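Local atomic coordinates of alpha-1,3-glucanase (Paenibacillus glycanilyticus, PDB entry 6K0P), a protein that hydrolyses the alpha-1,3-glucosidic linkages of alpha-1,3-glucan as a member of glycoside hydrolase family 87. Residues L117-Y122 and V383-A387; G443-T448 and N457-G463; T448-D453 and V526-Q530. The protein carries 1 engineered substitution. The contacts are given in a common frame with arbitrary orientation. Residues are numbered along the deposited sequence.

Contact 1: L117-Y122 and V383-A387; sequences LGRLGY and VRRAA. With ACY (acetic acid), chain K.
Arg385 reaches from loop 383-387 into a small coil of backbone at 117-122, both segments being irregular apart from a 3-10 segment at 117-119. Leu120 N bonds to Leu117 O at 2.9 Å and Tyr122 N to Arg119 O at 2.9 Å; the second bond closes a type II turn with Gly121 at positive phi (96°). The nearest CA atoms, of Leu120 and Arg385, lie 7.2 Å apart. Arg385 is fully extended (chi1 to chi3 all t), so its NH1 meets two carbonyls, Gly118 O at 2.8 Å and Leu120 O at 3.2 Å. The contact joins a loop of the D1 part of the catalytic domain to a loop of the D2 part, a right-handed parallel beta-helix. The other guanidinium donors are also satisfied: Arg385 NE gives to OXT of an acetic acid molecule, probably from the crystallisation liquor, at 2.8 Å, and Arg385 NH2 to O of that molecule at 3.0 Å and to water 1 at 2.9 Å, which in turn donates to Gly118 O at 2.9 Å. Leu120 CB lies 4.3 Å from Arg385 CD. Tyr122 CE2 lies 3.7 Å from Arg385 NH1, while Tyr122 OH bonds to Asp282 of a glycan pocket.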
loop_
_atom_site.group_PDB
_atom_site.type_symbol
_atom_site.label_atom_id
_atom_site.label_comp_id
_atom_site.label_asym_id
_atom_site.label_seq_id
_atom_site.Cartn_x
_atom_site.Cartn_y
_atom_site.Cartn_z
ATOM N N LEU A 117 -12.009 -12.658 9.104
ATOM C CA LEU A 117 -11.127 -11.639 8.539
ATOM C C LEU A 117 -11.229 -11.564 7.026
ATOM O O LEU A 117 -10.810 -10.559 6.444
ATOM C CB LEU A 117 -9.680 -11.851 8.979
ATOM C CG LEU A 117 -9.473 -11.813 10.496
ATOM C CD1 LEU A 117 -8.004 -11.984 10.812
ATOM C CD2 LEU A 117 -10.037 -10.531 11.131
ATOM N N GLY A 118 -11.792 -12.591 6.381
ATOM C CA GLY A 118 -12.125 -12.503 4.969
ATOM C C GLY A 118 -13.060 -11.357 4.642
ATOM O O GLY A 118 -13.135 -10.938 3.480
ATOM N N ARG A 119 -13.763 -10.831 5.645
ATOM C CA ARG A 119 -14.647 -9.688 5.465
ATOM C C ARG A 119 -13.966 -8.351 5.714
ATOM O O ARG A 119 -14.618 -7.314 5.562
ATOM C CB ARG A 119 -15.859 -9.801 6.398
ATOM C CG ARG A 119 -16.738 -11.019 6.139
ATOM C CD ARG A 119 -17.250 -11.027 4.711
ATOM N NE ARG A 119 -18.080 -9.859 4.414
ATOM C CZ ARG A 119 -18.481 -9.518 3.190
ATOM N NH1 ARG A 119 -18.122 -10.249 2.138
ATOM N NH2 ARG A 119 -19.247 -8.453 3.018
ATOM N N LEU A 120 -12.687 -8.338 6.101
ATOM C CA LEU A 120 -12.022 -7.073 6.405
ATOM C C LEU A 120 -12.127 -6.121 5.224
ATOM O O LEU A 120 -11.715 -6.457 4.109
ATOM C CB LEU A 120 -10.549 -7.320 6.710
ATOM C CG LEU A 120 -10.102 -7.712 8.109
ATOM C CD1 LEU A 120 -8.592 -7.883 8.084
ATOM C CD2 LEU A 120 -10.521 -6.660 9.123
ATOM N N GLY A 121 -12.657 -4.926 5.485
ATOM C CA GLY A 121 -12.802 -3.882 4.498
ATOM C C GLY A 121 -14.167 -3.814 3.847
ATOM O O GLY A 121 -14.512 -2.770 3.278
ATOM N N TYR A 122 -14.962 -4.885 3.929
ATOM C CA TYR A 122 -16.229 -4.959 3.205
ATOM C C TYR A 122 -17.410 -4.380 3.969
ATOM O O TYR A 122 -18.386 -3.951 3.335
ATOM C CB TYR A 122 -16.573 -6.414 2.873
ATOM C CG TYR A 122 -15.802 -7.010 1.717
ATOM C CD1 TYR A 122 -16.201 -6.806 0.402
ATOM C CD2 TYR A 122 -14.681 -7.798 1.946
ATOM C CE1 TYR A 122 -15.500 -7.366 -0.660
ATOM C CE2 TYR A 122 -13.972 -8.357 0.902
ATOM C CZ TYR A 122 -14.381 -8.144 -0.400
ATOM O OH TYR A 122 -13.672 -8.722 -1.419
ATOM N N VAL A 383 -0.401 -1.873 5.477
ATOM C CA VAL A 383 -1.228 -2.648 4.560
ATOM C C VAL A 383 -2.353 -3.261 5.383
ATOM O O VAL A 383 -2.109 -4.108 6.248
ATOM C CB VAL A 383 -0.418 -3.733 3.848
ATOM C CG1 VAL A 383 -1.256 -4.321 2.728
ATOM C CG2 VAL A 383 0.884 -3.155 3.291
ATOM N N ARG A 384 -3.583 -2.831 5.126
ATOM C CA ARG A 384 -4.680 -3.164 6.027
ATOM C C ARG A 384 -5.218 -4.574 5.820
ATOM O O ARG A 384 -5.973 -5.071 6.663
ATOM C CB ARG A 384 -5.775 -2.104 5.917
ATOM C CG ARG A 384 -5.238 -0.700 6.223
ATOM C CD ARG A 384 -6.360 0.295 6.424
ATOM N NE ARG A 384 -6.967 0.726 5.170
ATOM C CZ ARG A 384 -7.922 1.645 5.107
ATOM N NH1 ARG A 384 -8.376 2.198 6.225
ATOM N NH2 ARG A 384 -8.422 2.009 3.936
ATOM N N ARG A 385 -4.849 -5.222 4.719
ATOM C CA ARG A 385 -5.152 -6.621 4.462
ATOM C C ARG A 385 -4.262 -7.044 3.306
ATOM O O ARG A 385 -4.000 -6.236 2.413
ATOM C CB ARG A 385 -6.633 -6.794 4.078
ATOM C CG ARG A 385 -6.989 -8.200 3.637
ATOM C CD ARG A 385 -8.406 -8.253 3.123
ATOM N NE ARG A 385 -8.701 -9.563 2.560
ATOM C CZ ARG A 385 -9.927 -10.042 2.433
ATOM N NH1 ARG A 385 -10.965 -9.307 2.824
ATOM N NH2 ARG A 385 -10.111 -11.252 1.917
ATOM N N ALA A 386 -3.786 -8.295 3.338
ATOM C CA ALA A 386 -2.933 -8.857 2.287
ATOM C C ALA A 386 -1.531 -8.242 2.297
ATOM O O ALA A 386 -1.072 -7.772 3.345
ATOM C CB ALA A 386 -3.620 -8.846 0.914
ATOM N N ALA A 387 -0.812 -8.282 1.176
ATOM C CA ALA A 387 0.627 -8.044 1.213
ATOM C C ALA A 387 0.989 -6.642 0.730
ATOM O O ALA A 387 0.235 -5.992 0.003
ATOM C CB ALA A 387 1.372 -9.093 0.371
HETATM C C ACY K . -6.654 -12.178 1.304
HETATM O O ACY K . -7.741 -12.560 0.731
HETATM O OXT ACY K . -6.529 -11.185 2.005
HETATM C CH3 ACY K . -5.479 -13.111 1.036
HETATM O O HOH W 1 -12.650 -12.471 1.086
#

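Contact 2: G443-T448 and N457-G463; sequences GGDFWT and NEYQNFG. With GLC (alpha-D-glucopyranose), chain C; GLC (alpha-D-glucopyranose), chain B.
Phe462, Asp445 and Gln460 each lose more surface than any other residue to this antiparallel pairing, in which strand 443-446 runs beside strand 460-462 with axes 4.8 Å apart and directions 163° from each other. Asp445 and Asn461 form a non-hydrogen-bonded pair (CA-CA 4.8 Å). Phe446 and Gln460 form a hydrogen-bonded one (CA-CA 5.4 Å): Phe446 N gives to Gln460 O at 3.1 Å, and Gln460 N returns a weak bond to Phe446 O at 2.9 Å. Further along, Phe462 N donates to Gly444 O at 2.8 Å. On the face of Asp445 and Asn461, Asp445 (chi1 m) collects Asn461 ND2 at 2.9 Å and Asn457 ND2 at 3.3 Å on OD1, which Tyr489 OH also reaches. Asn457 OD1 accepts Tyr459 N at 2.9 Å in an Asx turn. On the other face Phe462 (chi1 m) sets CE2 4.0 Å from Phe446 CB and CZ 3.7 Å from Trp447 CD1, the Phe462 and Trp447 rings meeting rim to rim. Gln460 (m, t) sends NE2 to Thr448 O at 2.9 Å. Gln460 NE2 also donates to O5 of the chain C glucose at 3.1 Å, and Gln460 OE1 accepts O6 of that sugar at 2.5 Å. Trp447, turned by a phi of 60°, has CZ2 3.6 Å from O3 of the chain C glucose, which sits over a face of the ring. The whole is a long-looped beta hairpin on the parallel beta-helix, one wall of a glycan pocket.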
loop_
_atom_site.group_PDB
_atom_site.type_symbol
_atom_site.label_atom_id
_atom_site.label_comp_id
_atom_site.label_asym_id
_atom_site.label_seq_id
_atom_site.Cartn_x
_atom_site.Cartn_y
_atom_site.Cartn_z
ATOM N N GLY A 443 4.262 -9.695 7.811
ATOM C CA GLY A 443 3.631 -10.947 8.197
ATOM C C GLY A 443 2.328 -10.700 8.944
ATOM O O GLY A 443 1.902 -9.564 9.157
ATOM N N GLY A 444 1.702 -11.795 9.356
ATOM C CA GLY A 444 0.438 -11.705 10.057
ATOM C C GLY A 444 -0.307 -13.026 10.012
ATOM O O GLY A 444 0.225 -14.050 9.577
ATOM N N ASP A 445 -1.546 -12.979 10.504
ATOM C CA ASP A 445 -2.430 -14.137 10.602
ATOM C C ASP A 445 -3.536 -14.052 9.557
ATOM O O ASP A 445 -4.143 -12.993 9.370
ATOM C CB ASP A 445 -3.148 -14.158 11.958
ATOM C CG ASP A 445 -2.219 -14.375 13.124
ATOM O OD1 ASP A 445 -1.260 -15.156 13.001
ATOM O OD2 ASP A 445 -2.462 -13.764 14.184
ATOM N N PHE A 446 -3.847 -15.187 8.928
ATOM C CA PHE A 446 -4.967 -15.262 7.990
ATOM C C PHE A 446 -5.320 -16.731 7.772
ATOM O O PHE A 446 -4.542 -17.630 8.107
ATOM C CB PHE A 446 -4.638 -14.550 6.665
ATOM C CG PHE A 446 -5.839 -13.949 5.971
ATOM C CD1 PHE A 446 -6.476 -12.840 6.502
ATOM C CD2 PHE A 446 -6.320 -14.483 4.781
ATOM C CE1 PHE A 446 -7.575 -12.276 5.869
ATOM C CE2 PHE A 446 -7.425 -13.922 4.140
ATOM C CZ PHE A 446 -8.047 -12.813 4.686
ATOM N N TRP A 447 -6.506 -16.962 7.190
ATOM C CA TRP A 447 -7.020 -18.310 6.947
ATOM C C TRP A 447 -7.176 -19.094 8.248
ATOM O O TRP A 447 -7.254 -18.504 9.332
ATOM C CB TRP A 447 -6.146 -19.068 5.930
ATOM C CG TRP A 447 -5.890 -18.312 4.642
ATOM C CD1 TRP A 447 -4.681 -17.867 4.173
ATOM C CD2 TRP A 447 -6.861 -17.933 3.661
ATOM N NE1 TRP A 447 -4.846 -17.224 2.963
ATOM C CE2 TRP A 447 -6.175 -17.256 2.628
ATOM C CE3 TRP A 447 -8.247 -18.095 3.557
ATOM C CZ2 TRP A 447 -6.829 -16.737 1.515
ATOM C CZ3 TRP A 447 -8.893 -17.581 2.444
ATOM C CH2 TRP A 447 -8.184 -16.912 1.440
ATOM N N THR A 448 -7.236 -20.427 8.155
ATOM C CA THR A 448 -7.378 -21.294 9.319
ATOM C C THR A 448 -6.299 -22.367 9.270
ATOM O O THR A 448 -5.774 -22.698 8.202
ATOM C CB THR A 448 -8.766 -21.955 9.385
ATOM O OG1 THR A 448 -8.998 -22.730 8.198
ATOM C CG2 THR A 448 -9.846 -20.884 9.519
ATOM N N ASN A 457 -1.937 -20.599 17.007
ATOM C CA ASN A 457 -3.227 -19.922 17.111
ATOM C C ASN A 457 -4.152 -20.519 16.053
ATOM O O ASN A 457 -3.802 -21.492 15.372
ATOM C CB ASN A 457 -3.084 -18.398 17.024
ATOM C CG ASN A 457 -2.462 -17.930 15.705
ATOM O OD1 ASN A 457 -2.629 -18.560 14.664
ATOM N ND2 ASN A 457 -1.751 -16.812 15.756
ATOM N N GLU A 458 -5.332 -19.932 15.905
ATOM C CA GLU A 458 -6.347 -20.480 15.021
ATOM C C GLU A 458 -6.092 -20.181 13.550
ATOM O O GLU A 458 -6.879 -20.611 12.696
ATOM C CB GLU A 458 -7.707 -19.909 15.405
ATOM C CG GLU A 458 -7.747 -18.389 15.312
ATOM C CD GLU A 458 -7.618 -17.694 16.667
ATOM O OE1 GLU A 458 -6.550 -17.811 17.329
ATOM O OE2 GLU A 458 -8.597 -17.020 17.065
ATOM N N TYR A 459 -5.024 -19.471 13.226
ATOM C CA TYR A 459 -4.800 -19.020 11.864
ATOM C C TYR A 459 -3.593 -19.716 11.260
ATOM O O TYR A 459 -2.785 -20.355 11.948
ATOM C CB TYR A 459 -4.505 -17.518 11.851
ATOM C CG TYR A 459 -5.543 -16.635 12.483
ATOM C CD1 TYR A 459 -6.684 -16.277 11.787
ATOM C CD2 TYR A 459 -5.351 -16.113 13.760
ATOM C CE1 TYR A 459 -7.633 -15.433 12.351
ATOM C CE2 TYR A 459 -6.294 -15.270 14.336
ATOM C CZ TYR A 459 -7.426 -14.937 13.622
ATOM O OH TYR A 459 -8.363 -14.094 14.185
ATOM N N GLN A 460 -3.472 -19.568 9.943
ATOM C CA GLN A 460 -2.170 -19.728 9.317
ATOM C C GLN A 460 -1.346 -18.475 9.586
ATOM O O GLN A 460 -1.889 -17.393 9.823
ATOM C CB GLN A 460 -2.321 -19.998 7.821
ATOM C CG GLN A 460 -2.808 -21.419 7.529
ATOM C CD GLN A 460 -3.087 -21.640 6.065
ATOM O OE1 GLN A 460 -2.282 -21.258 5.214
ATOM N NE2 GLN A 460 -4.238 -22.232 5.750
ATOM N N ASN A 461 -0.023 -18.641 9.594
ATOM C CA ASN A 461 0.886 -17.620 10.095
ATOM C C ASN A 461 1.903 -17.308 9.014
ATOM O O ASN A 461 2.567 -18.219 8.509
ATOM C CB ASN A 461 1.587 -18.124 11.361
ATOM C CG ASN A 461 0.604 -18.693 12.378
ATOM O OD1 ASN A 461 0.751 -19.825 12.831
ATOM N ND2 ASN A 461 -0.411 -17.912 12.730
ATOM N N PHE A 462 2.022 -16.031 8.657
ATOM C CA PHE A 462 2.728 -15.640 7.443
ATOM C C PHE A 462 4.037 -14.927 7.731
ATOM O O PHE A 462 4.097 -14.039 8.586
ATOM C CB PHE A 462 1.788 -14.849 6.529
ATOM C CG PHE A 462 0.737 -15.723 5.969
ATOM C CD1 PHE A 462 0.992 -16.463 4.827
ATOM C CD2 PHE A 462 -0.447 -15.941 6.664
ATOM C CE1 PHE A 462 0.057 -17.359 4.343
ATOM C CE2 PHE A 462 -1.389 -16.828 6.187
ATOM C CZ PHE A 462 -1.138 -17.548 5.031
ATOM N N GLY A 463 5.091 -15.348 7.022
ATOM C CA GLY A 463 6.389 -14.724 7.122
ATOM C C GLY A 463 6.461 -13.433 6.331
ATOM O O GLY A 463 5.536 -13.053 5.611
HETATM C C1 GLC C . -6.235 -22.186 2.707
HETATM C C2 GLC C . -7.032 -21.363 1.741
HETATM C C3 GLC C . -6.329 -21.122 0.431
HETATM C C4 GLC C . -4.949 -20.603 0.728
HETATM C C5 GLC C . -4.237 -21.659 1.544
HETATM C C6 GLC C . -2.856 -21.190 1.904
HETATM O O1 GLC C . -6.272 -23.411 2.278
HETATM O O2 GLC C . -8.305 -21.945 1.522
HETATM O O3 GLC C . -6.972 -19.996 -0.111
HETATM O O4 GLC C . -4.218 -20.340 -0.467
HETATM O O5 GLC C . -4.899 -21.847 2.754
HETATM O O6 GLC C . -2.180 -22.035 2.791
HETATM C C1 GLC B . -7.192 -20.172 -1.536
HETATM C C2 GLC B . -7.836 -18.887 -2.050
HETATM C C3 GLC B . -9.310 -18.849 -1.674
HETATM C C4 GLC B . -10.000 -20.132 -2.116
HETATM C C5 GLC B . -9.245 -21.370 -1.636
HETATM C C6 GLC B . -9.850 -22.636 -2.236
HETATM O O2 GLC B . -7.166 -17.759 -1.530
HETATM O O3 GLC B . -9.919 -17.733 -2.286
HETATM O O4 GLC B . -11.319 -20.160 -1.612
HETATM O O5 GLC B . -7.887 -21.307 -2.016
HETATM O O6 GLC B . -9.102 -23.758 -1.822
#

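Contact 3: T448-D453 and V526-Q530. With GLC (alpha-D-glucopyranose), chain C.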
loop_
_atom_site.group_PDB
_atom_site.type_symbol
_atom_site.label_atom_id
_atom_site.label_comp_id
_atom_site.label_asym_id
_atom_site.label_seq_id
_atom_site.Cartn_x
_atom_site.Cartn_y
_atom_site.Cartn_z
ATOM N N THR A 448 -7.236 -20.427 8.155
ATOM C CA THR A 448 -7.378 -21.294 9.319
ATOM C C THR A 448 -6.299 -22.367 9.270
ATOM O O THR A 448 -5.774 -22.698 8.202
ATOM C CB THR A 448 -8.766 -21.955 9.385
ATOM O OG1 THR A 448 -8.998 -22.730 8.198
ATOM C CG2 THR A 448 -9.846 -20.884 9.519
ATOM N N SER A 449 -5.984 -22.919 10.440
ATOM C CA SER A 449 -4.919 -23.906 10.599
ATOM C C SER A 449 -5.412 -25.127 11.373
ATOM O O SER A 449 -4.735 -25.640 12.267
ATOM C CB SER A 449 -3.713 -23.289 11.295
ATOM O OG SER A 449 -4.090 -22.772 12.560
ATOM N N VAL A 450 -6.603 -25.618 11.025
ATOM C CA VAL A 450 -7.138 -26.800 11.695
ATOM C C VAL A 450 -6.255 -27.995 11.367
ATOM O O VAL A 450 -5.990 -28.281 10.192
ATOM C CB VAL A 450 -8.591 -27.053 11.269
ATOM C CG1 VAL A 450 -9.108 -28.337 11.907
ATOM C CG2 VAL A 450 -9.485 -25.879 11.651
ATOM N N GLY A 451 -5.793 -28.694 12.405
ATOM C CA GLY A 451 -4.939 -29.849 12.212
ATOM C C GLY A 451 -3.525 -29.532 11.786
ATOM O O GLY A 451 -2.826 -30.414 11.283
ATOM N N ALA A 452 -3.073 -28.297 11.991
ATOM C CA ALA A 452 -1.771 -27.875 11.508
ATOM C C ALA A 452 -0.645 -28.332 12.428
ATOM O O ALA A 452 -0.821 -28.515 13.641
ATOM C CB ALA A 452 -1.716 -26.346 11.399
ATOM N N ASP A 453 0.529 -28.502 11.830
ATOM C CA ASP A 453 1.782 -28.612 12.552
ATOM C C ASP A 453 2.236 -27.217 12.966
ATOM O O ASP A 453 1.833 -26.213 12.369
ATOM C CB ASP A 453 2.833 -29.230 11.626
ATOM C CG ASP A 453 4.231 -29.184 12.205
ATOM O OD1 ASP A 453 4.503 -29.930 13.175
ATOM O OD2 ASP A 453 5.065 -28.403 11.698
ATOM N N VAL A 526 5.488 -27.518 7.070
ATOM C CA VAL A 526 5.373 -28.975 7.053
ATOM C C VAL A 526 3.929 -29.424 6.886
ATOM O O VAL A 526 3.641 -30.353 6.125
ATOM C CB VAL A 526 6.000 -29.543 8.345
ATOM C CG1 VAL A 526 5.781 -31.053 8.432
ATOM C CG2 VAL A 526 7.470 -29.225 8.397
ATOM N N ARG A 527 3.004 -28.789 7.604
ATOM C CA ARG A 527 1.590 -29.126 7.493
ATOM C C ARG A 527 0.823 -27.859 7.857
ATOM O O ARG A 527 0.635 -27.563 9.044
ATOM C CB ARG A 527 1.223 -30.295 8.402
ATOM C CG ARG A 527 -0.241 -30.710 8.295
ATOM C CD ARG A 527 -0.559 -31.962 9.127
ATOM N NE ARG A 527 -0.524 -31.743 10.574
ATOM C CZ ARG A 527 0.479 -32.121 11.363
ATOM N NH1 ARG A 527 1.542 -32.725 10.846
ATOM N NH2 ARG A 527 0.423 -31.892 12.671
ATOM N N ALA A 528 0.426 -27.101 6.829
ATOM C CA ALA A 528 -0.247 -25.825 7.051
ATOM C C ALA A 528 -1.608 -26.009 7.710
ATOM O O ALA A 528 -2.061 -25.129 8.451
ATOM C CB ALA A 528 -0.402 -25.091 5.717
ATOM N N GLU A 529 -2.267 -27.136 7.447
ATOM C CA GLU A 529 -3.611 -27.454 7.919
ATOM C C GLU A 529 -3.866 -28.891 7.491
ATOM O O GLU A 529 -3.062 -29.482 6.766
ATOM C CB GLU A 529 -4.667 -26.515 7.314
ATOM C CG GLU A 529 -4.658 -26.510 5.797
ATOM C CD GLU A 529 -5.612 -25.498 5.201
ATOM O OE1 GLU A 529 -5.507 -25.221 3.986
ATOM O OE2 GLU A 529 -6.473 -24.976 5.943
ATOM N N GLN A 530 -4.996 -29.444 7.939
ATOM C CA GLN A 530 -5.327 -30.833 7.631
ATOM C C GLN A 530 -5.274 -31.075 6.126
ATOM O O GLN A 530 -5.805 -30.290 5.337
ATOM C CB GLN A 530 -6.721 -31.169 8.173
ATOM C CG GLN A 530 -7.804 -30.198 7.723
ATOM C CD GLN A 530 -9.170 -30.487 8.330
ATOM O OE1 GLN A 530 -9.981 -29.575 8.529
ATOM N NE2 GLN A 530 -9.430 -31.755 8.627
HETATM C C1 GLC C . -6.235 -22.186 2.707
HETATM C C2 GLC C . -7.032 -21.363 1.741
HETATM C C3 GLC C . -6.329 -21.122 0.431
HETATM C C4 GLC C . -4.949 -20.603 0.728
HETATM C C5 GLC C . -4.237 -21.659 1.544
HETATM C C6 GLC C . -2.856 -21.190 1.904
HETATM O O1 GLC C . -6.272 -23.411 2.278
HETATM O O2 GLC C . -8.305 -21.945 1.522
HETATM O O3 GLC C . -6.972 -19.996 -0.111
HETATM O O4 GLC C . -4.218 -20.340 -0.467
HETATM O O5 GLC C . -4.899 -21.847 2.754
HETATM O O6 GLC C . -2.180 -22.035 2.791
HETATM O O HOH W 2 -7.740 -25.086 8.370
HETATM O O HOH W 3 -2.238 -31.821 14.131
HETATM O O HOH W 4 4.297 -26.723 9.623
HETATM O O HOH W 5 2.865 -31.741 14.330
#
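Arg527 and Asp453 lie side by side without a salt bridge: OD1 of Asp453 is 4.6 Å from NH2 of Arg527 and well out of the guanidinium plane, so water 5 joins them instead, 2.7 Å from Asp453 OD1 and 3.0 Å from Arg527 NH2. Arg527 CZ lies 3.7 Å from Asp453 CB, and Arg527 NE donates a hydrogen bond to Gly451 O at 2.8 Å. Asp453 OD2 has a direct partner in Tyr555 OH. Two backbone bonds hold the loops together, Gln530 N to Val450 O at 2.7 Å and Asp453 N to Arg527 O at 2.9 Å. The type II turn from Ser449 to Ala452, closed by Ala452 N to Ser449 O at 3.1 Å, presents Val450 O to Gln530 N and has Gly451 at positive phi (73°); a CB there would crowd Gln530 CB. Ala452 CB fits against Ala528 O at 3.2 Å. Thr448 O and Glu529 OE2, both acceptors, sit 3.3 Å apart; water 2 bridges Thr448 OG1, Val450 N and Glu529 OE2. The loop after strand 437-446 thus meets the loop after strand 520-524 on the surface of the parallel beta-helix, and Glu529 contributes to the glycan pocket, where its OE1 accepts O1, the anomeric hydroxyl of the chain C glucose, at 2.6 Å.

Contact 1 precedes the other two along the chain, whereas the segments of contacts 2 and 3 interleave; all three lie on the same side of the chain's centre. Contacts 1 and 2, centres 13 Å apart, meet mainly at Phe446, whose CE1 is 3.7 Å from Leu117 O, with Leu117 CD1 also 3.8 Å from Tyr459 CE1. Contacts 2 and 3, centres 11 Å apart, share Thr448; Gln460 NE2 lies 3.5 Å from Glu529 OE2. Both reach the same chain C glucose, whose O3 is bonded to C1 of the chain B glucose as in nigerose, and Gln495 adds a further bond. Contact 1 instead borders a different sugar, about 5 Å from the Tyr122 side chain.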